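Local coordinates for putative mandelate racemase (Bordetella bronchiseptica, PDB 3OZY), which is of unknown function but, as an enolase superfamily member that binds magnesium and m-xylarate, probably acts on acid sugars or related carboxylates, at residues T6-H11 / Q72-D77. Numbering follows the deposited sequence.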
# COMPACT_ATOMS: atom_id res chain seq x y z
N THR A 6 -18.16 -18.60 -10.15
CA THR A 6 -17.46 -19.87 -10.33
C THR A 6 -15.95 -19.70 -10.54
O THR A 6 -15.17 -20.56 -10.13
CB THR A 6 -18.05 -20.66 -11.52
OG1 THR A 6 -18.15 -19.80 -12.66
CG2 THR A 6 -19.43 -21.18 -11.17
N GLU A 7 -15.54 -18.60 -11.17
CA GLU A 7 -14.13 -18.36 -11.44
C GLU A 7 -13.81 -16.87 -11.42
O GLU A 7 -14.64 -16.05 -11.83
CB GLU A 7 -13.73 -18.89 -12.81
CG GLU A 7 -14.05 -20.34 -13.10
CD GLU A 7 -13.65 -20.72 -14.51
OE1 GLU A 7 -12.46 -20.55 -14.84
OE2 GLU A 7 -14.52 -21.16 -15.29
N VAL A 8 -12.62 -16.55 -10.95
CA VAL A 8 -12.08 -15.20 -11.07
C VAL A 8 -10.73 -15.32 -11.78
O VAL A 8 -9.78 -15.86 -11.23
CB VAL A 8 -11.91 -14.53 -9.69
CG1 VAL A 8 -11.31 -13.14 -9.85
CG2 VAL A 8 -13.25 -14.45 -8.96
N LYS A 9 -10.69 -14.83 -13.02
CA LYS A 9 -9.51 -14.98 -13.87
C LYS A 9 -8.84 -13.64 -14.11
O LYS A 9 -9.51 -12.60 -14.15
CB LYS A 9 -9.89 -15.59 -15.22
CG LYS A 9 -10.53 -16.96 -15.10
CD LYS A 9 -10.91 -17.53 -16.46
CE LYS A 9 -9.67 -17.90 -17.26
NZ LYS A 9 -10.02 -18.65 -18.49
N ALA A 10 -7.53 -13.67 -14.29
CA ALA A 10 -6.77 -12.46 -14.58
C ALA A 10 -5.86 -12.72 -15.78
O ALA A 10 -4.86 -13.43 -15.66
CB ALA A 10 -5.96 -12.06 -13.37
N HIS A 11 -6.22 -12.16 -16.94
CA HIS A 11 -5.46 -12.35 -18.18
C HIS A 11 -4.39 -11.27 -18.30
O HIS A 11 -4.71 -10.10 -18.47
CB HIS A 11 -6.37 -12.25 -19.41
CG HIS A 11 -7.55 -13.18 -19.39
ND1 HIS A 11 -7.52 -14.43 -19.97
CD2 HIS A 11 -8.79 -13.02 -18.89
CE1 HIS A 11 -8.70 -15.01 -19.81
NE2 HIS A 11 -9.49 -14.18 -19.15
N GLN A 72 -12.11 -15.54 -1.96
CA GLN A 72 -13.16 -14.91 -1.16
C GLN A 72 -14.45 -14.73 -1.94
O GLN A 72 -15.50 -14.43 -1.36
CB GLN A 72 -12.70 -13.54 -0.65
CG GLN A 72 -11.45 -13.59 0.20
CD GLN A 72 -11.64 -14.42 1.45
OE1 GLN A 72 -12.66 -14.31 2.14
NE2 GLN A 72 -10.66 -15.26 1.75
N LEU A 73 -14.39 -14.90 -3.26
CA LEU A 73 -15.54 -14.68 -4.12
C LEU A 73 -16.19 -15.97 -4.61
O LEU A 73 -17.38 -15.97 -4.91
CB LEU A 73 -15.15 -13.83 -5.33
CG LEU A 73 -15.39 -12.32 -5.23
CD1 LEU A 73 -14.81 -11.74 -3.96
CD2 LEU A 73 -14.84 -11.59 -6.46
N ILE A 74 -15.42 -17.04 -4.73
CA ILE A 74 -15.96 -18.27 -5.29
C ILE A 74 -17.13 -18.77 -4.46
O ILE A 74 -17.02 -18.91 -3.24
CB ILE A 74 -14.91 -19.38 -5.39
CG1 ILE A 74 -13.66 -18.88 -6.11
CG2 ILE A 74 -15.50 -20.61 -6.10
CD1 ILE A 74 -13.94 -18.28 -7.47
N GLY A 75 -18.27 -19.00 -5.12
CA GLY A 75 -19.45 -19.51 -4.44
C GLY A 75 -20.39 -18.41 -3.97
O GLY A 75 -21.50 -18.69 -3.51
N GLU A 76 -19.95 -17.16 -4.07
CA GLU A 76 -20.75 -16.03 -3.61
C GLU A 76 -21.69 -15.50 -4.68
O GLU A 76 -21.40 -15.58 -5.87
CB GLU A 76 -19.84 -14.89 -3.13
CG GLU A 76 -19.06 -15.20 -1.86
CD GLU A 76 -19.88 -14.97 -0.60
OE1 GLU A 76 -21.01 -14.45 -0.72
OE2 GLU A 76 -19.39 -15.30 0.50
N ASP A 77 -22.80 -14.93 -4.24
CA ASP A 77 -23.70 -14.20 -5.12
C ASP A 77 -23.03 -12.89 -5.56
O ASP A 77 -22.75 -12.02 -4.73
CB ASP A 77 -25.00 -13.91 -4.36
CG ASP A 77 -26.04 -13.20 -5.19
OD1 ASP A 77 -25.73 -12.76 -6.31
OD2 ASP A 77 -27.19 -13.09 -4.71
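Leu73 and Ile74, consecutive residues where the chain turns after helix 58-73, send their side chains against the start of strand 5-16 and take the CG2 methyl of Val8 between them. Val8 has CG1 anti to its backbone N (chi1 178°), which leaves CG2 beside that N as the touching branch. CG2 meets Leu73 at both its base and one tip, lying 4.1 Å from CB and equally far from CD2, and the two side chains cross at about a right angle. On Ile74, CG1 is anti to the carbonyl carbon (chi1 -52°), and the second torsion, -54°, brings CD1 over the strand backbone. There CD1 of Ile74 lies 3.7 Å from Thr6 O and 4.0 Å from Glu7 CA, while CD1 also reaches Val8 CG2 at 4.2 Å. The CB atoms of Thr6 and Glu7 point away from 72-77, so the strand presents backbone to Ile74 at these two residues; both face Arg41 on strand 32-42 in a classic beta bulge, and Glu7 OE2 forms a salt bridge with Arg41. Ile74 and Gly75 are the inner residues of a type II beta turn from Leu73 to Glu76, closed by a hydrogen bond from Glu76 N to Leu73 O (3.0 Å). Gly75 takes a positive phi, where a CB would collide with the carbonyl O of Ile74, and a backbone hydrogen bond joins it to Ile5. Ile65 of helix 58-73 also packs on Val8, and Val88 of helix 81-97 touches Leu73, so the contact joins the sheet of the N-terminal capping domain to its helices. No hydrogen bond crosses: aliphatic carbons, buried at Val8 and Leu73 but solvent-exposed around Ile74, lie against each other and the Thr6-Val8 backbone, so the fit rests on shape and hydrophobic burial.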